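Local coordinates for neurotoxin (Clostridium botulinum, PDB 3N7L), which probably binds gangliosides on nerve cells as the receptor-binding domain of a botulinum neurotoxin of serotype D/C, thereby directing the toxin to neurons, at residues T371-I376 / E404-L409; T327-L332 / I398-I403. All blocks are in the same frame, centred on the assembly; numbering follows the deposited sequence.

Overall arrangement
Both contacts belong to the C-terminal beta-trefoil subdomain of the receptor-binding domain and adjoin each other around the end of strand 394-402. Interaction 2 is a sheet contact: strand 329-332 pairs antiparallel with 398-402 through backbone hydrogen bonds, and its buried end is lined by prolines and aliphatic side chains. In interaction 1 the chain leaving that strand folds over the start of strand 373-384, without a direct hydrogen bond, through one tyrosine ring, aliphatic carbons and two bridging waters. Both are partly buried, interaction 2 with the larger share of buried residues. The centres of interactions 1 and 2 are about 11 Å apart. Ile-376 O, probably hydrogen-bonded to Lys-402 N at 3.0 Å, joins them, and Leu-409 packs on Lys-402.

Interaction 1 of 2, residues T371-I376 / E404-L409; sequences TNRLGI and EHYASL
Tyr-406 lays its ring over the backbone of Gly-375 and Ile-376, so that the loop 404-409 folds back on the start of strand 373-384 in the beta-trefoil subdomain of the receptor-binding domain. Gly-375 CA comes 3.3 Å from Tyr-406 CE2, on the rim of the ring, while the amide N of Ile-376 stands over the ring centre. Over the same face, Ile-376 CB makes a CH-pi contact, 4.2 Å from the centroid of the Tyr-406 ring and 26° off its normal. The CG2 branch of Ile-376 slips further along, to 3.5 Å from Tyr-406 CB, and also meets Leu-409 CD1 at 4.0 Å; this methyl touches both the tyrosine and the leucine. A chi1 of 58° sets Tyr-406 CG between its own backbone N and carbonyl carbon. The hydroxyl lies beside Arg-373, with Tyr-406 OH 3.8 Å from Arg-373 CB. Polar contact is made through solvent: one water bridges Tyr-406 OH and the carbonyl oxygen of Arg-373, and a second accepts from Arg-373 NH2 and also hydrogen-bonds to the hydroxyl. The arginine chain is extended from CG to NE, and its NH1 forms a salt bridge with Glu-300; a cation-pi contact with Phe-364 further positions it. Phe-364, on strand 359-366, also touches Ile-376 and Tyr-406, giving the three side chains a common neighbour. On the loop side, the backbone N of Tyr-406 and of Ala-407 each hydrogen-bond to glycerol, probably from the crystallisation liquor. Of the two waters, the one bound to the carbonyl donates to Arg-373 O at 2.8 Å and lies 2.7 Å from Tyr-406 OH.

Interaction 2 of 2, residues T327-L332 / I398-I403; sequences TDLVPL and IPVIKI. With SO4 (sulfate ion), chain D.
Leu-329, Val-330 and Pro-331 pair antiparallel with Lys-402, Ile-401 and Val-400 in the sheet of the beta-trefoil fold, the two short strand segments running 4.5 Å apart at closest with 142° between their directions. Val-330 and Ile-401 form the hydrogen-bonded pair: the bond from Ile-401 N to Val-330 O (2.9 Å) is nearly straight at 172°, and Val-330 N donates in return to Ile-401 O. Ile-403 N to Asp-328 O and Leu-332 N to Pro-399 O extend the ladder at its two ends; in the latter the donor stands above the carbonyl plane. On one face Val-330 and Ile-401 lie side by side, with Val-330 CG1 3.6 Å from Ile-401 CB and also against Ile-403 CD1. The other face carries Leu-329, whose CD2 reaches both Lys-402 CD and, at 3.9 Å, Val-400 CG2; further along, Pro-331 CB meets Ile-398 CD1 at 3.6 Å. The Lys-402 side chain crosses Asp-328 obliquely, its CE 3.4 Å from Asp-328 CB; a bend at chi2 (62°) sets CD, which rests against Asp-328 O. The charged ends stay 5.0 Å apart (Asp-328 OD2 to Lys-402 NZ), and the ammonium group hydrogen-bonds instead to the carbonyl oxygen of His-405. At the loop end, Asp-328 N donates to a sulfate ion, probably from the crystallisation liquor, which Asn-324 also binds. Strand 394-402 is flanked on its other edge by strand 373-384, with backbone bonds to Gly-380, Ser-378 and Ile-376, while strand 329-335 pairs onward with 313-318, whose Met-318 touches both Val-330 and Ile-401.

Interaction 1 of 2, residues T371-I376 / E404-L409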
ATOM      1  N   THR A 371     -10.117  11.282  23.777  1.00 28.64           N
ATOM      2  CA  THR A 371     -10.457  11.255  22.358  1.00 28.59           C
ATOM      3  C   THR A 371     -11.027  12.597  21.889  1.00 28.88           C
ATOM      4  O   THR A 371     -11.482  12.729  20.750  1.00 27.98           O
ATOM      5  CB  THR A 371     -11.471  10.136  22.043  1.00 28.83           C
ATOM      6  OG1 THR A 371     -12.510  10.145  23.027  1.00 30.88           O
ATOM      7  CG2 THR A 371     -10.786   8.778  22.037  1.00 28.86           C
ATOM      8  N   ASN A 372     -10.993  13.593  22.771  1.00 29.39           N
ATOM      9  CA  ASN A 372     -11.487  14.923  22.440  1.00 29.95           C
ATOM     10  C   ASN A 372     -10.418  15.646  21.635  1.00 30.05           C
ATOM     11  O   ASN A 372      -9.273  15.764  22.070  1.00 28.38           O
ATOM     12  CB  ASN A 372     -11.815  15.700  23.715  1.00 33.71           C
ATOM     13  CG  ASN A 372     -12.910  15.036  24.527  1.00 37.01           C
ATOM     14  OD1 ASN A 372     -14.023  14.834  24.038  1.00 37.66           O
ATOM     15  ND2 ASN A 372     -12.598  14.683  25.771  1.00 37.78           N
ATOM     16  N   ARG A 373     -10.803  16.129  20.457  1.00 29.62           N
ATOM     17  CA  ARG A 373      -9.874  16.803  19.560  1.00 29.74           C
ATOM     18  C   ARG A 373      -9.735  18.299  19.791  1.00 29.83           C
ATOM     19  O   ARG A 373     -10.723  18.999  20.018  1.00 30.87           O
ATOM     20  CB  ARG A 373     -10.300  16.547  18.114  1.00 29.44           C
ATOM     21  CG  ARG A 373     -10.500  15.073  17.809  1.00 28.47           C
ATOM     22  CD  ARG A 373     -10.958  14.848  16.382  1.00 29.29           C
ATOM     23  NE  ARG A 373     -11.150  13.427  16.105  1.00 27.28           N
ATOM     24  CZ  ARG A 373     -11.460  12.936  14.909  1.00 30.07           C
ATOM     25  NH1 ARG A 373     -11.615  11.629  14.745  1.00 31.99           N
ATOM     26  NH2 ARG A 373     -11.614  13.753  13.873  1.00 28.89           N
ATOM     27  N   LEU A 374      -8.497  18.782  19.713  1.00 28.63           N
ATOM     28  CA  LEU A 374      -8.195  20.200  19.899  1.00 27.94           C
ATOM     29  C   LEU A 374      -7.617  20.826  18.637  1.00 27.29           C
ATOM     30  O   LEU A 374      -7.600  22.044  18.496  1.00 27.78           O
ATOM     31  CB  LEU A 374      -7.184  20.389  21.031  1.00 28.88           C
ATOM     32  CG  LEU A 374      -7.590  19.943  22.433  1.00 28.67           C
ATOM     33  CD1 LEU A 374      -6.467  20.267  23.407  1.00 27.28           C
ATOM     34  CD2 LEU A 374      -8.875  20.649  22.840  1.00 26.99           C
ATOM     35  N   GLY A 375      -7.122  19.996  17.726  1.00 25.18           N
ATOM     36  CA  GLY A 375      -6.541  20.527  16.508  1.00 24.66           C
ATOM     37  C   GLY A 375      -6.062  19.437  15.572  1.00 22.17           C
ATOM     38  O   GLY A 375      -6.210  18.255  15.869  1.00 21.26           O
ATOM     39  N   ILE A 376      -5.488  19.830  14.441  1.00 21.22           N
ATOM     40  CA  ILE A 376      -5.004  18.855  13.475  1.00 20.54           C
ATOM     41  C   ILE A 376      -3.530  19.108  13.153  1.00 19.56           C
ATOM     42  O   ILE A 376      -3.061  20.244  13.208  1.00 20.51           O
ATOM     43  CB  ILE A 376      -5.873  18.890  12.184  1.00 21.81           C
ATOM     44  CG1 ILE A 376      -5.506  17.721  11.271  1.00 22.73           C
ATOM     45  CG2 ILE A 376      -5.709  20.229  11.465  1.00 20.81           C
ATOM     46  CD1 ILE A 376      -6.405  17.598  10.063  1.00 22.14           C
ATOM     47  N   GLU A 404      -7.901  25.532  17.091  1.00 41.83           N
ATOM     48  CA  GLU A 404      -9.357  25.467  17.066  1.00 43.66           C
ATOM     49  C   GLU A 404     -10.070  25.456  15.721  1.00 42.62           C
ATOM     50  O   GLU A 404     -11.031  24.711  15.529  1.00 42.87           O
ATOM     51  CB  GLU A 404      -9.918  26.606  17.910  1.00 45.74           C
ATOM     52  CG  GLU A 404     -11.405  26.526  18.139  1.00 50.82           C
ATOM     53  CD  GLU A 404     -11.923  27.746  18.858  1.00 54.50           C
ATOM     54  OE1 GLU A 404     -11.307  28.134  19.875  1.00 56.24           O
ATOM     55  OE2 GLU A 404     -12.945  28.314  18.410  1.00 57.23           O
ATOM     56  N   HIS A 405      -9.613  26.280  14.791  1.00 42.09           N
ATOM     57  CA  HIS A 405     -10.264  26.357  13.497  1.00 40.76           C
ATOM     58  C   HIS A 405      -9.452  25.692  12.397  1.00 39.22           C
ATOM     59  O   HIS A 405      -8.484  26.263  11.898  1.00 39.87           O
ATOM     60  CB  HIS A 405     -10.537  27.825  13.157  1.00 42.09           C
ATOM     61  CG  HIS A 405     -11.260  28.564  14.242  1.00 44.60           C
ATOM     62  ND1 HIS A 405     -10.611  29.107  15.331  1.00 45.68           N
ATOM     63  CD2 HIS A 405     -12.579  28.794  14.437  1.00 45.70           C
ATOM     64  CE1 HIS A 405     -11.500  29.639  16.150  1.00 44.96           C
ATOM     65  NE2 HIS A 405     -12.702  29.463  15.632  1.00 45.97           N
ATOM     66  N   TYR A 406      -9.861  24.484  12.016  1.00 36.84           N
ATOM     67  CA  TYR A 406      -9.158  23.732  10.981  1.00 36.49           C
ATOM     68  C   TYR A 406     -10.082  22.947  10.047  1.00 36.53           C
ATOM     69  O   TYR A 406      -9.695  21.910   9.510  1.00 35.35           O
ATOM     70  CB  TYR A 406      -8.150  22.782  11.637  1.00 33.95           C
ATOM     71  CG  TYR A 406      -8.755  21.796  12.616  1.00 31.66           C
ATOM     72  CD1 TYR A 406      -9.283  20.582  12.178  1.00 33.03           C
ATOM     73  CD2 TYR A 406      -8.800  22.079  13.981  1.00 31.93           C
ATOM     74  CE1 TYR A 406      -9.841  19.670  13.075  1.00 32.15           C
ATOM     75  CE2 TYR A 406      -9.357  21.175  14.887  1.00 33.11           C
ATOM     76  CZ  TYR A 406      -9.874  19.973  14.426  1.00 33.32           C
ATOM     77  OH  TYR A 406     -10.418  19.075  15.313  1.00 33.30           O
ATOM     78  N   ALA A 407     -11.296  23.445   9.843  1.00 37.60           N
ATOM     79  CA  ALA A 407     -12.247  22.767   8.968  1.00 38.56           C
ATOM     80  C   ALA A 407     -11.698  22.661   7.543  1.00 39.34           C
ATOM     81  O   ALA A 407     -11.840  21.626   6.893  1.00 40.06           O
ATOM     82  CB  ALA A 407     -13.584  23.507   8.970  1.00 38.92           C
ATOM     83  N   SER A 408     -11.061  23.725   7.066  1.00 40.13           N
ATOM     84  CA  SER A 408     -10.498  23.721   5.720  1.00 42.26           C
ATOM     85  C   SER A 408      -9.343  22.738   5.573  1.00 42.04           C
ATOM     86  O   SER A 408      -9.169  22.135   4.515  1.00 43.14           O
ATOM     87  CB  SER A 408     -10.023  25.121   5.336  1.00 44.03           C
ATOM     88  OG  SER A 408     -11.111  26.026   5.283  1.00 48.88           O
ATOM     89  N   LEU A 409      -8.552  22.579   6.632  1.00 40.96           N
ATOM     90  CA  LEU A 409      -7.412  21.662   6.609  1.00 40.07           C
ATOM     91  C   LEU A 409      -7.859  20.210   6.624  1.00 39.47           C
ATOM     92  O   LEU A 409      -7.133  19.311   6.195  1.00 39.67           O
ATOM     93  CB  LEU A 409      -6.504  21.916   7.815  1.00 38.99           C
ATOM     94  CG  LEU A 409      -5.490  23.049   7.697  1.00 37.35           C
ATOM     95  CD1 LEU A 409      -4.774  23.215   9.018  1.00 36.65           C
ATOM     96  CD2 LEU A 409      -4.490  22.730   6.594  1.00 37.76           C
TER
HETATM   97  O   HOH W   1     -12.183  16.812  14.127  1.00 38.68           O
HETATM   98  O   HOH W   2     -11.458  20.073  17.571  1.00 46.98           O

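Interaction 2 of 2, residues T327-L332 / I398-I403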
ATOM      1  N   THR A 327      -1.913  32.813  13.872  1.00 34.15           N
ATOM      2  CA  THR A 327      -3.112  32.565  14.664  1.00 34.43           C
ATOM      3  C   THR A 327      -3.454  31.082  14.683  1.00 32.52           C
ATOM      4  O   THR A 327      -3.527  30.440  13.640  1.00 32.71           O
ATOM      5  CB  THR A 327      -4.329  33.338  14.100  1.00 35.81           C
ATOM      6  OG1 THR A 327      -4.013  34.732  14.010  1.00 37.84           O
ATOM      7  CG2 THR A 327      -5.536  33.167  15.012  1.00 36.63           C
ATOM      8  N   ASP A 328      -3.665  30.548  15.880  1.00 32.52           N
ATOM      9  CA  ASP A 328      -4.015  29.142  16.062  1.00 32.08           C
ATOM     10  C   ASP A 328      -2.970  28.145  15.570  1.00 29.98           C
ATOM     11  O   ASP A 328      -3.298  26.999  15.273  1.00 30.20           O
ATOM     12  CB  ASP A 328      -5.351  28.837  15.382  1.00 35.32           C
ATOM     13  CG  ASP A 328      -6.496  29.640  15.960  1.00 38.53           C
ATOM     14  OD1 ASP A 328      -6.728  29.552  17.187  1.00 38.89           O
ATOM     15  OD2 ASP A 328      -7.164  30.356  15.182  1.00 42.13           O
ATOM     16  N   LEU A 329      -1.718  28.575  15.481  1.00 27.22           N
ATOM     17  CA  LEU A 329      -0.657  27.679  15.041  1.00 25.35           C
ATOM     18  C   LEU A 329       0.354  27.444  16.155  1.00 23.04           C
ATOM     19  O   LEU A 329       0.797  28.379  16.810  1.00 24.08           O
ATOM     20  CB  LEU A 329       0.054  28.253  13.815  1.00 25.35           C
ATOM     21  CG  LEU A 329      -0.781  28.335  12.536  1.00 27.39           C
ATOM     22  CD1 LEU A 329      -0.022  29.147  11.489  1.00 28.60           C
ATOM     23  CD2 LEU A 329      -1.086  26.933  12.026  1.00 25.35           C
ATOM     24  N   VAL A 330       0.704  26.186  16.381  1.00 22.59           N
ATOM     25  CA  VAL A 330       1.681  25.850  17.404  1.00 21.99           C
ATOM     26  C   VAL A 330       2.618  24.801  16.801  1.00 21.51           C
ATOM     27  O   VAL A 330       2.175  23.759  16.310  1.00 21.25           O
ATOM     28  CB  VAL A 330       0.987  25.320  18.694  1.00 24.47           C
ATOM     29  CG1 VAL A 330       0.068  24.153  18.355  1.00 30.01           C
ATOM     30  CG2 VAL A 330       2.036  24.904  19.720  1.00 24.52           C
ATOM     31  N   PRO A 331       3.930  25.073  16.812  1.00 18.27           N
ATOM     32  CA  PRO A 331       4.864  24.104  16.239  1.00 18.77           C
ATOM     33  C   PRO A 331       5.003  22.842  17.069  1.00 20.07           C
ATOM     34  O   PRO A 331       4.803  22.855  18.282  1.00 20.60           O
ATOM     35  CB  PRO A 331       6.168  24.883  16.186  1.00 18.88           C
ATOM     36  CG  PRO A 331       6.098  25.672  17.463  1.00 17.71           C
ATOM     37  CD  PRO A 331       4.655  26.179  17.462  1.00 17.76           C
ATOM     38  N   LEU A 332       5.359  21.756  16.395  1.00 19.65           N
ATOM     39  CA  LEU A 332       5.573  20.476  17.038  1.00 20.04           C
ATOM     40  C   LEU A 332       7.084  20.231  17.049  1.00 20.86           C
ATOM     41  O   LEU A 332       7.742  20.355  16.013  1.00 20.90           O
ATOM     42  CB  LEU A 332       4.882  19.365  16.251  1.00 21.50           C
ATOM     43  CG  LEU A 332       4.925  18.015  16.964  1.00 22.89           C
ATOM     44  CD1 LEU A 332       4.019  18.086  18.194  1.00 23.43           C
ATOM     45  CD2 LEU A 332       4.469  16.911  16.020  1.00 25.23           C
ATOM     46  N   ILE A 398       8.316  22.909   9.020  1.00 16.14           N
ATOM     47  CA  ILE A 398       8.063  22.213  10.267  1.00 16.26           C
ATOM     48  C   ILE A 398       6.682  21.599  10.415  1.00 18.53           C
ATOM     49  O   ILE A 398       5.736  21.985   9.729  1.00 18.01           O
ATOM     50  CB  ILE A 398       8.194  23.178  11.460  1.00 18.08           C
ATOM     51  CG1 ILE A 398       7.131  24.282  11.331  1.00 15.99           C
ATOM     52  CG2 ILE A 398       9.592  23.798  11.501  1.00 16.13           C
ATOM     53  CD1 ILE A 398       6.840  25.019  12.624  1.00 16.52           C
ATOM     54  N   PRO A 399       6.559  20.619  11.319  1.00 18.79           N
ATOM     55  CA  PRO A 399       5.266  19.985  11.559  1.00 19.93           C
ATOM     56  C   PRO A 399       4.595  21.048  12.442  1.00 19.77           C
ATOM     57  O   PRO A 399       5.237  21.600  13.337  1.00 18.20           O
ATOM     58  CB  PRO A 399       5.640  18.712  12.319  1.00 20.18           C
ATOM     59  CG  PRO A 399       6.862  19.114  13.064  1.00 21.17           C
ATOM     60  CD  PRO A 399       7.632  19.956  12.084  1.00 18.72           C
ATOM     61  N   VAL A 400       3.331  21.351  12.177  1.00 20.23           N
ATOM     62  CA  VAL A 400       2.626  22.387  12.918  1.00 21.73           C
ATOM     63  C   VAL A 400       1.178  21.986  13.172  1.00 22.99           C
ATOM     64  O   VAL A 400       0.557  21.310  12.358  1.00 22.54           O
ATOM     65  CB  VAL A 400       2.658  23.727  12.117  1.00 24.62           C
ATOM     66  CG1 VAL A 400       1.915  23.556  10.799  1.00 24.02           C
ATOM     67  CG2 VAL A 400       2.058  24.859  12.929  1.00 26.03           C
ATOM     68  N   ILE A 401       0.644  22.398  14.315  1.00 23.55           N
ATOM     69  CA  ILE A 401      -0.733  22.079  14.657  1.00 23.41           C
ATOM     70  C   ILE A 401      -1.619  23.320  14.522  1.00 25.28           C
ATOM     71  O   ILE A 401      -1.258  24.396  14.981  1.00 24.41           O
ATOM     72  CB  ILE A 401      -0.834  21.550  16.105  1.00 23.28           C
ATOM     73  CG1 ILE A 401       0.015  20.282  16.256  1.00 20.11           C
ATOM     74  CG2 ILE A 401      -2.287  21.240  16.455  1.00 23.59           C
ATOM     75  CD1 ILE A 401       0.085  19.759  17.665  1.00 22.63           C
ATOM     76  N   LYS A 402      -2.762  23.169  13.856  1.00 27.25           N
ATOM     77  CA  LYS A 402      -3.718  24.266  13.711  1.00 28.65           C
ATOM     78  C   LYS A 402      -4.737  23.951  14.802  1.00 29.03           C
ATOM     79  O   LYS A 402      -5.460  22.957  14.721  1.00 28.32           O
ATOM     80  CB  LYS A 402      -4.381  24.241  12.330  1.00 28.88           C
ATOM     81  CG  LYS A 402      -5.439  25.320  12.129  1.00 31.61           C
ATOM     82  CD  LYS A 402      -4.839  26.722  12.226  1.00 33.81           C
ATOM     83  CE  LYS A 402      -5.920  27.798  12.163  1.00 32.08           C
ATOM     84  NZ  LYS A 402      -6.688  27.733  10.895  1.00 32.67           N
ATOM     85  N   ILE A 403      -4.792  24.798  15.821  1.00 30.86           N
ATOM     86  CA  ILE A 403      -5.660  24.559  16.963  1.00 34.69           C
ATOM     87  C   ILE A 403      -7.181  24.457  16.819  1.00 38.81           C
ATOM     88  O   ILE A 403      -7.698  23.404  16.460  1.00 42.66           O
ATOM     89  CB  ILE A 403      -5.308  25.548  18.095  1.00 33.74           C
ATOM     90  CG1 ILE A 403      -3.855  25.313  18.506  1.00 33.17           C
ATOM     91  CG2 ILE A 403      -6.201  25.333  19.313  1.00 32.19           C
ATOM     92  CD1 ILE A 403      -3.562  23.869  18.875  1.00 32.43           C
TER
HETATM   93  S   SO4 D1303      -2.636  33.017  18.622  1.00 61.72           S
HETATM   94  O1  SO4 D1303      -1.961  34.035  17.802  1.00 60.45           O
HETATM   95  O2  SO4 D1303      -2.036  32.981  19.967  1.00 60.32           O
HETATM   96  O3  SO4 D1303      -2.506  31.668  17.991  1.00 61.24           O
HETATM   97  O4  SO4 D1303      -4.069  33.355  18.707  1.00 61.46           O